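Local atomic coordinates of internalin (Listeria monocytogenes serotype 4b, PDB entry 4FMZ), a protein that probably takes part in attaching the bacterium to host cells and in cell invasion, using a curved leucine-rich repeat domain as its recognition surface. Residues L316-S319 and Q320-I323; L248-G251 and T252-I255; L115-N118 and E119-I122. All coordinates share one frame; numbering follows the deposited sequence.

Contact 1. Residues L316-S319 and Q320-I323; sequences LFLS and QNHI. With EDO (1,2-ethanediol), chain G.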
ATOM      1  N   LEU A 316      19.593   7.535 -16.007  1.00 20.84           N
ATOM      2  CA  LEU A 316      18.995   8.256 -17.124  1.00 20.14           C
ATOM      3  C   LEU A 316      18.527   7.295 -18.205  1.00 22.83           C
ATOM      4  O   LEU A 316      19.342   6.586 -18.806  1.00 22.26           O
ATOM      5  CB  LEU A 316      19.972   9.296 -17.699  1.00 19.55           C
ATOM      6  CG  LEU A 316      19.522  10.052 -18.952  1.00 22.98           C
ATOM      7  CD1 LEU A 316      18.315  10.982 -18.668  1.00 23.07           C
ATOM      8  CD2 LEU A 316      20.664  10.808 -19.536  1.00 22.51           C
ATOM      9  N   PHE A 317      17.213   7.257 -18.428  1.00 19.49           N
ATOM     10  CA  PHE A 317      16.629   6.431 -19.482  1.00 18.95           C
ATOM     11  C   PHE A 317      16.170   7.327 -20.627  1.00 24.11           C
ATOM     12  O   PHE A 317      15.454   8.315 -20.407  1.00 24.27           O
ATOM     13  CB  PHE A 317      15.481   5.557 -18.957  1.00 20.52           C
ATOM     14  CG  PHE A 317      15.891   4.274 -18.251  1.00 22.31           C
ATOM     15  CD1 PHE A 317      17.042   4.223 -17.460  1.00 25.67           C
ATOM     16  CD2 PHE A 317      15.090   3.143 -18.316  1.00 25.13           C
ATOM     17  CE1 PHE A 317      17.422   3.036 -16.808  1.00 27.66           C
ATOM     18  CE2 PHE A 317      15.449   1.970 -17.633  1.00 29.05           C
ATOM     19  CZ  PHE A 317      16.604   1.929 -16.873  1.00 27.09           C
ATOM     20  N   LEU A 318      16.634   7.017 -21.846  1.00 20.23           N
ATOM     21  CA  LEU A 318      16.310   7.808 -23.032  1.00 19.40           C
ATOM     22  C   LEU A 318      16.048   6.956 -24.261  1.00 22.77           C
ATOM     23  O   LEU A 318      15.860   7.524 -25.328  1.00 22.64           O
ATOM     24  CB  LEU A 318      17.458   8.784 -23.355  1.00 19.34           C
ATOM     25  CG  LEU A 318      17.586  10.031 -22.503  1.00 23.35           C
ATOM     26  CD1 LEU A 318      18.890  10.710 -22.768  1.00 23.81           C
ATOM     27  CD2 LEU A 318      16.429  10.992 -22.742  1.00 24.34           C
ATOM     28  N   SER A 319      16.040   5.617 -24.145  1.00 20.04           N
ATOM     29  CA  SER A 319      15.865   4.770 -25.334  1.00 19.55           C
ATOM     30  C   SER A 319      14.528   5.009 -26.037  1.00 21.66           C
ATOM     31  O   SER A 319      13.565   5.431 -25.415  1.00 18.70           O
ATOM     32  CB  SER A 319      16.011   3.294 -24.983  1.00 21.87           C
ATOM     33  OG  SER A 319      14.919   2.792 -24.233  1.00 26.60           O
ATOM     34  N   GLN A 320      14.508   4.772 -27.356  1.00 19.96           N
ATOM     35  CA  GLN A 320      13.340   4.841 -28.237  1.00 19.49           C
ATOM     36  C   GLN A 320      12.626   6.217 -28.236  1.00 23.35           C
ATOM     37  O   GLN A 320      11.404   6.338 -28.067  1.00 23.18           O
ATOM     38  CB  GLN A 320      12.364   3.685 -27.968  1.00 20.71           C
ATOM     39  CG  GLN A 320      13.032   2.311 -28.230  1.00 22.54           C
ATOM     40  CD  GLN A 320      12.054   1.181 -28.424  1.00 24.73           C
ATOM     41  OE1 GLN A 320      11.030   1.086 -27.747  1.00 23.63           O
ATOM     42  NE2 GLN A 320      12.403   0.237 -29.288  1.00 19.75           N
ATOM     43  N   ASN A 321      13.434   7.245 -28.478  1.00 19.33           N
ATOM     44  CA  ASN A 321      13.043   8.621 -28.785  1.00 19.63           C
ATOM     45  C   ASN A 321      13.475   8.790 -30.252  1.00 24.27           C
ATOM     46  O   ASN A 321      13.409   7.801 -30.989  1.00 24.01           O
ATOM     47  CB  ASN A 321      13.729   9.611 -27.824  1.00 18.04           C
ATOM     48  CG  ASN A 321      13.024   9.724 -26.504  1.00 29.00           C
ATOM     49  OD1 ASN A 321      12.007  10.392 -26.394  1.00 24.96           O
ATOM     50  ND2 ASN A 321      13.557   9.096 -25.471  1.00 18.62           N
ATOM     51  N   HIS A 322      14.048   9.938 -30.650  1.00 22.19           N
ATOM     52  CA  HIS A 322      14.608  10.155 -32.010  1.00 23.41           C
ATOM     53  C   HIS A 322      16.026  10.749 -31.872  1.00 26.69           C
ATOM     54  O   HIS A 322      16.384  11.662 -32.612  1.00 27.19           O
ATOM     55  CB  HIS A 322      13.703  11.098 -32.866  1.00 24.76           C
ATOM     56  CG  HIS A 322      12.250  10.786 -32.785  1.00 29.18           C
ATOM     57  ND1 HIS A 322      11.730   9.617 -33.315  1.00 31.98           N
ATOM     58  CD2 HIS A 322      11.248  11.485 -32.203  1.00 31.35           C
ATOM     59  CE1 HIS A 322      10.439   9.631 -33.018  1.00 31.43           C
ATOM     60  NE2 HIS A 322      10.101  10.741 -32.367  1.00 31.58           N
ATOM     61  N   ILE A 323      16.813  10.266 -30.896  1.00 21.35           N
ATOM     62  CA  ILE A 323      18.140  10.827 -30.616  1.00 20.38           C
ATOM     63  C   ILE A 323      19.210  10.067 -31.374  1.00 25.66           C
ATOM     64  O   ILE A 323      19.244   8.836 -31.316  1.00 26.05           O
ATOM     65  CB  ILE A 323      18.414  10.838 -29.088  1.00 22.27           C
ATOM     66  CG1 ILE A 323      17.294  11.578 -28.335  1.00 20.72           C
ATOM     67  CG2 ILE A 323      19.798  11.421 -28.737  1.00 23.66           C
ATOM     68  CD1 ILE A 323      17.035  10.978 -26.917  1.00 19.78           C
TER
HETATM   69  C1  EDO G 405      19.017   7.601 -26.574  1.00 30.14           C
HETATM   70  O1  EDO G 405      17.732   7.431 -27.164  1.00 30.49           O
HETATM   71  C2  EDO G 405      20.069   7.239 -27.629  1.00 31.99           C
HETATM   72  O2  EDO G 405      19.744   5.954 -28.140  1.00 33.36           O
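The side-chain amide of Asn321 reaches back round a tight bend of the chain and gives a hydrogen bond from ND2 to the backbone O of Leu318, 2.8 Å long and nearly straight at 165°. This is the asparagine of the leucine-rich repeat pattern LxxLxLxxNxI, in which Leu316, Leu318 and Ile323 supply the last three apolar positions. The oxygen of Leu318 lies in the plane of the amide, whereas ND2 stands above the carbonyl plane, 55° out of it, and so approaches the π face of the C=O and not a lone pair. The CG of Asn321 is set beside its own backbone N (chi1 -82°), which turns the amide toward the Leu318 carbonyl. Next to this bond the apolar side of the turn closes: CD1 of Ile323 comes end-on to CB of Leu318 at 4.2 Å, a loose approach. Helix 304-308 lies against both residues, Ile307 touching Leu318 and Met304 touching Ile323. The preceding repeat fixes the amide further, since ND2 also bonds Leu294 O and OD1 accepts from Leu299 N. On the outer side of the bend, Ser319 OG is held by Asp339 OD2, while Gln320 OE1 accepts from Asn296 ND2. Gln320 makes the bend with a positive phi. A molecule of 1,2-ethanediol, probably from the crystallisation liquor, gives the Leu318 carbonyl its second donor: its O1 hydroxyl bonds Leu318 O at 2.6 Å and lies 3.6 Å from Ile323 CD1.

Contact 2. Residues L248-G251 and T252-I255; sequences LEIG and TNQI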
ATOM      1  N   LEU A 248       8.239  11.284  -8.341  1.00 20.46           N
ATOM      2  CA  LEU A 248       7.081  11.342  -9.221  1.00 19.80           C
ATOM      3  C   LEU A 248       7.196  10.304 -10.339  1.00 23.61           C
ATOM      4  O   LEU A 248       8.092  10.400 -11.165  1.00 23.11           O
ATOM      5  CB  LEU A 248       6.899  12.781  -9.799  1.00 19.92           C
ATOM      6  CG  LEU A 248       5.805  12.999 -10.873  1.00 23.30           C
ATOM      7  CD1 LEU A 248       4.420  12.598 -10.353  1.00 22.96           C
ATOM      8  CD2 LEU A 248       5.757  14.464 -11.310  1.00 24.35           C
ATOM      9  N   GLU A 249       6.269   9.330 -10.348  1.00 20.25           N
ATOM     10  CA  GLU A 249       6.186   8.271 -11.364  0.50 19.84           C
ATOM     11  C   GLU A 249       4.864   8.402 -12.069  1.00 23.71           C
ATOM     12  O   GLU A 249       3.818   8.241 -11.435  1.00 23.22           O
ATOM     13  CB  GLU A 249       6.317   6.862 -10.750  0.50 21.31           C
ATOM     14  CG  GLU A 249       7.659   6.537 -10.127  0.50 28.14           C
ATOM     15  CD  GLU A 249       7.750   5.181  -9.449  0.50 44.49           C
ATOM     16  OE1 GLU A 249       6.755   4.419  -9.455  0.50 27.90           O
ATOM     17  OE2 GLU A 249       8.835   4.884  -8.903  0.50 39.71           O
ATOM     18  N   ILE A 250       4.896   8.747 -13.342  1.00 20.09           N
ATOM     19  CA  ILE A 250       3.678   8.948 -14.112  1.00 19.94           C
ATOM     20  C   ILE A 250       3.933   8.480 -15.564  1.00 23.64           C
ATOM     21  O   ILE A 250       3.413   9.046 -16.527  1.00 23.41           O
ATOM     22  CB  ILE A 250       3.206  10.432 -13.950  1.00 22.83           C
ATOM     23  CG1 ILE A 250       1.738  10.652 -14.365  1.00 23.94           C
ATOM     24  CG2 ILE A 250       4.200  11.479 -14.477  1.00 23.05           C
ATOM     25  CD1 ILE A 250       1.015  11.813 -13.691  1.00 29.49           C
ATOM     26  N   GLY A 251       4.691   7.393 -15.680  1.00 19.72           N
ATOM     27  CA  GLY A 251       4.982   6.773 -16.963  1.00 20.28           C
ATOM     28  C   GLY A 251       3.752   6.068 -17.505  1.00 24.22           C
ATOM     29  O   GLY A 251       2.781   5.853 -16.767  1.00 22.57           O
ATOM     30  N   THR A 252       3.755   5.740 -18.804  1.00 20.77           N
ATOM     31  CA  THR A 252       2.656   5.024 -19.476  1.00 20.73           C
ATOM     32  C   THR A 252       1.290   5.790 -19.301  1.00 23.28           C
ATOM     33  O   THR A 252       0.269   5.243 -18.855  1.00 23.25           O
ATOM     34  CB  THR A 252       2.605   3.548 -19.018  1.00 27.02           C
ATOM     35  OG1 THR A 252       3.945   3.055 -18.910  1.00 26.00           O
ATOM     36  CG2 THR A 252       1.833   2.664 -19.982  1.00 25.09           C
ATOM     37  N   ASN A 253       1.306   7.069 -19.654  1.00 20.20           N
ATOM     38  CA  ASN A 253       0.113   7.912 -19.629  1.00 20.59           C
ATOM     39  C   ASN A 253      -0.031   8.579 -21.010  1.00 23.38           C
ATOM     40  O   ASN A 253       0.527   8.061 -21.977  1.00 22.74           O
ATOM     41  CB  ASN A 253       0.184   8.920 -18.473  1.00 18.63           C
ATOM     42  CG  ASN A 253      -0.316   8.336 -17.187  1.00 33.20           C
ATOM     43  OD1 ASN A 253      -1.506   8.114 -17.025  1.00 21.91           O
ATOM     44  ND2 ASN A 253       0.578   8.054 -16.252  1.00 23.35           N
ATOM     45  N   GLN A 254      -0.776   9.697 -21.108  1.00 21.86           N
ATOM     46  CA  GLN A 254      -0.979  10.406 -22.375  0.50 22.01           C
ATOM     47  C   GLN A 254      -0.503  11.862 -22.241  1.00 24.72           C
ATOM     48  O   GLN A 254      -1.129  12.772 -22.760  1.00 24.96           O
ATOM     49  CB  GLN A 254      -2.460  10.323 -22.796  0.50 24.24           C
ATOM     50  CG  GLN A 254      -2.902   8.930 -23.256  0.50 41.30           C
ATOM     51  CD  GLN A 254      -4.403   8.766 -23.303  0.50 58.95           C
ATOM     52  OE1 GLN A 254      -5.134   9.574 -23.888  0.50 53.72           O
ATOM     53  NE2 GLN A 254      -4.895   7.682 -22.723  0.50 51.80           N
ATOM     54  N   ILE A 255       0.614  12.073 -21.542  1.00 21.17           N
ATOM     55  CA  ILE A 255       1.184  13.399 -21.292  1.00 21.41           C
ATOM     56  C   ILE A 255       2.019  13.864 -22.486  1.00 26.10           C
ATOM     57  O   ILE A 255       2.866  13.107 -22.966  1.00 25.70           O
ATOM     58  CB  ILE A 255       2.040  13.338 -19.991  1.00 23.78           C
ATOM     59  CG1 ILE A 255       1.174  12.959 -18.765  1.00 23.47           C
ATOM     60  CG2 ILE A 255       2.853  14.629 -19.742  1.00 25.11           C
ATOM     61  CD1 ILE A 255       1.962  12.232 -17.688  1.00 27.11           C
TER
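A local turn contact, buried where strand 247-249 gives way to the loop leading out of it, brings Asn253 and Ile255 back onto Ile250. Its polar half is one hydrogen bond: Asn253 ND2 donates to Ile250 O at 3.0 Å with an angle of 167° at the hydrogen. The donor stands well above the carbonyl plane, 71° out of it, yet the acceptor lies close to the plane of the amide. ND2 thus comes down on the face of the C=O. Its apolar half uses the long branch of Ile250. With CG1 anti to the backbone N (chi1 -163°), CG1 meets CD1 of Ile255 at 3.7 Å, and the two side chains cross at about a right angle. The same CG1 packs 3.4 Å from Asn253 ND2, so ND2 faces the carbonyl oxygen and the hydrocarbon of the same residue side by side. Gly251 and Thr252 form the bend itself, Thr252 with a positive phi. Both neighbouring repeats join in: ND2 and OD1 of Asn253 are bonded to Ile228 O and Ile233 N on one side, and Asn275 ND2 from the following repeat gives Ile250 O a second bond. Every polar atom of this buried amide therefore has a backbone partner, as expected of the consensus asparagine of the LxxLxLxxNxI leucine-rich repeat, which closes the turn after the strand.

Contact 3. Residues L115-N118 and E119-I122; sequences LYLN and EDNI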
ATOM      1  N   LEU A 115      -5.008  -3.797  11.174  1.00 23.13           N
ATOM      2  CA  LEU A 115      -5.661  -4.993  10.651  1.00 23.16           C
ATOM      3  C   LEU A 115      -5.241  -5.269   9.214  1.00 25.24           C
ATOM      4  O   LEU A 115      -5.509  -4.445   8.334  1.00 25.54           O
ATOM      5  CB  LEU A 115      -7.192  -4.834  10.756  1.00 23.29           C
ATOM      6  CG  LEU A 115      -8.072  -5.907  10.099  1.00 26.76           C
ATOM      7  CD1 LEU A 115      -7.957  -7.273  10.822  1.00 26.29           C
ATOM      8  CD2 LEU A 115      -9.497  -5.446  10.075  1.00 25.11           C
ATOM      9  N   TYR A 116      -4.554  -6.420   8.975  1.00 21.87           N
ATOM     10  CA  TYR A 116      -4.135  -6.806   7.613  1.00 22.39           C
ATOM     11  C   TYR A 116      -4.914  -8.035   7.190  1.00 27.14           C
ATOM     12  O   TYR A 116      -4.918  -9.053   7.887  1.00 26.33           O
ATOM     13  CB  TYR A 116      -2.617  -7.074   7.465  1.00 22.89           C
ATOM     14  CG  TYR A 116      -1.660  -5.977   7.886  1.00 24.30           C
ATOM     15  CD1 TYR A 116      -2.117  -4.694   8.178  1.00 25.93           C
ATOM     16  CD2 TYR A 116      -0.296  -6.219   7.983  1.00 25.33           C
ATOM     17  CE1 TYR A 116      -1.243  -3.695   8.605  1.00 27.23           C
ATOM     18  CE2 TYR A 116       0.589  -5.227   8.403  1.00 26.39           C
ATOM     19  CZ  TYR A 116       0.109  -3.964   8.709  1.00 31.45           C
ATOM     20  OH  TYR A 116       0.956  -2.993   9.173  1.00 28.37           O
ATOM     21  N   LEU A 117      -5.594  -7.907   6.062  1.00 23.47           N
ATOM     22  CA  LEU A 117      -6.430  -8.931   5.448  1.00 23.92           C
ATOM     23  C   LEU A 117      -6.010  -9.123   4.000  1.00 27.59           C
ATOM     24  O   LEU A 117      -6.802  -9.579   3.168  1.00 28.11           O
ATOM     25  CB  LEU A 117      -7.900  -8.482   5.532  1.00 24.65           C
ATOM     26  CG  LEU A 117      -8.527  -8.484   6.924  1.00 30.39           C
ATOM     27  CD1 LEU A 117      -9.765  -7.624   6.947  1.00 30.78           C
ATOM     28  CD2 LEU A 117      -8.848  -9.896   7.371  1.00 32.64           C
ATOM     29  N   ASN A 118      -4.760  -8.758   3.700  1.00 24.08           N
ATOM     30  CA  ASN A 118      -4.194  -8.835   2.350  1.00 24.61           C
ATOM     31  C   ASN A 118      -4.116 -10.267   1.847  1.00 28.85           C
ATOM     32  O   ASN A 118      -3.793 -11.180   2.607  1.00 28.36           O
ATOM     33  CB  ASN A 118      -2.798  -8.195   2.292  1.00 24.78           C
ATOM     34  CG  ASN A 118      -1.818  -8.816   3.263  1.00 38.05           C
ATOM     35  OD1 ASN A 118      -1.959  -8.701   4.481  1.00 32.57           O
ATOM     36  ND2 ASN A 118      -0.850  -9.550   2.756  1.00 32.11           N
ATOM     37  N   GLU A 119      -4.422 -10.454   0.555  1.00 25.95           N
ATOM     38  CA  GLU A 119      -4.383 -11.742  -0.140  1.00 26.92           C
ATOM     39  C   GLU A 119      -5.347 -12.788   0.480  1.00 32.18           C
ATOM     40  O   GLU A 119      -5.064 -13.983   0.474  1.00 33.58           O
ATOM     41  CB  GLU A 119      -2.941 -12.292  -0.251  1.00 28.39           C
ATOM     42  CG  GLU A 119      -2.071 -11.438  -1.159  1.00 39.83           C
ATOM     43  CD  GLU A 119      -0.577 -11.677  -1.077  1.00 65.62           C
ATOM     44  OE1 GLU A 119      -0.102 -12.655  -1.701  1.00 46.91           O
ATOM     45  OE2 GLU A 119       0.124 -10.865  -0.428  1.00 63.26           O
ATOM     46  N   ASP A 120      -6.499 -12.324   0.974  1.00 26.74           N
ATOM     47  CA  ASP A 120      -7.571 -13.190   1.437  1.00 26.27           C
ATOM     48  C   ASP A 120      -8.620 -13.192   0.315  1.00 33.41           C
ATOM     49  O   ASP A 120      -8.282 -12.783  -0.796  1.00 34.20           O
ATOM     50  CB  ASP A 120      -8.110 -12.703   2.800  1.00 26.42           C
ATOM     51  CG  ASP A 120      -7.276 -13.188   3.979  1.00 28.49           C
ATOM     52  OD1 ASP A 120      -6.917 -14.370   3.998  1.00 26.16           O
ATOM     53  OD2 ASP A 120      -7.013 -12.386   4.891  1.00 30.43           O
ATOM     54  N   ASN A 121      -9.865 -13.644   0.558  1.00 32.59           N
ATOM     55  CA  ASN A 121     -10.882 -13.562  -0.495  1.00 33.32           C
ATOM     56  C   ASN A 121     -12.148 -12.889   0.060  1.00 35.79           C
ATOM     57  O   ASN A 121     -13.250 -13.446   0.009  1.00 35.68           O
ATOM     58  CB  ASN A 121     -11.178 -14.924  -1.134  1.00 37.36           C
ATOM     59  CG  ASN A 121     -11.976 -14.819  -2.423  1.00 57.23           C
ATOM     60  OD1 ASN A 121     -12.051 -13.767  -3.070  1.00 50.78           O
ATOM     61  ND2 ASN A 121     -12.632 -15.897  -2.799  1.00 53.10           N
ATOM     62  N   ILE A 122     -11.981 -11.669   0.579  1.00 31.47           N
ATOM     63  CA  ILE A 122     -13.077 -10.923   1.188  1.00 31.08           C
ATOM     64  C   ILE A 122     -13.750 -10.021   0.138  1.00 36.01           C
ATOM     65  O   ILE A 122     -13.071  -9.318  -0.609  1.00 34.56           O
ATOM     66  CB  ILE A 122     -12.577 -10.114   2.421  1.00 33.84           C
ATOM     67  CG1 ILE A 122     -11.887 -11.033   3.467  1.00 33.76           C
ATOM     68  CG2 ILE A 122     -13.723  -9.327   3.083  1.00 34.96           C
ATOM     69  CD1 ILE A 122     -10.735 -10.382   4.140  1.00 36.64           C
TER
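The carboxylate of Asp120 meets Leu117 on both sides of its plane: the backbone O of Leu117 lies to one side, 3.3 Å from Asp120 OD2, and the methyl CD2 of Leu117 lies to the other, 4.0 Å from the same OD2. The two oxygens are both acceptors and form no hydrogen bond. Their closeness in a buried place would be expected to raise the pKa of the acid somewhat. At the far end of the carboxylate, OD1 takes weak hydrogen bonds from the backbone N of Asn98 and of Ile100 in the preceding repeat, which may offset part of that cost. A second pair of flat groups sits on the outer rim of the bend, where the amide of Asn118 and the carboxylate of Glu119 are tilted 56° apart and Asn118 ND2 comes no closer than 3.6 Å to Glu119 OE2. Leu117 to Asp120 form a type II beta turn, with Glu119 at its third position and a positive phi of 61°. In the leucine-rich repeat pattern LxxLxLxxNxI, Asp120 occupies the asparagine position. The carbonyl of Leu117 receives its donor from the following repeat, Asn142 ND2, while Asn142 OD1 accepts from Ile122 N. On the apolar side of the turn, CD1 of Ile122 enters the angle between CB and CD2 of Leu117, 3.7 Å from CB and 3.8 Å from CD2, the side chains crossing at about a right angle. With CG1 anti to the carbonyl carbon (chi1 -56°), Ile122 points this methyl back toward Leu117.

How the contacts relate
From the N terminus the chain meets contact 3 first, then contact 2, then contact 1. Each closes its own short turn directly after a strand (114-116, 247-249 and 315-317) before the next begins, so none nests in or crosses another. All three occupy the same step of different leucine-rich repeats along the curved solenoid. Contacts 1 and 2 have centres about 16 Å apart, contacts 2 and 3 about 30 Å, and none touches another. The asparagine position differs in kind: aspartate fills it in contact 3. Each contact joins the end of its strand to the loop leading to the next, 136-138, 269-271 and 337-338 in turn, and contact 1 lies near the C-terminal end.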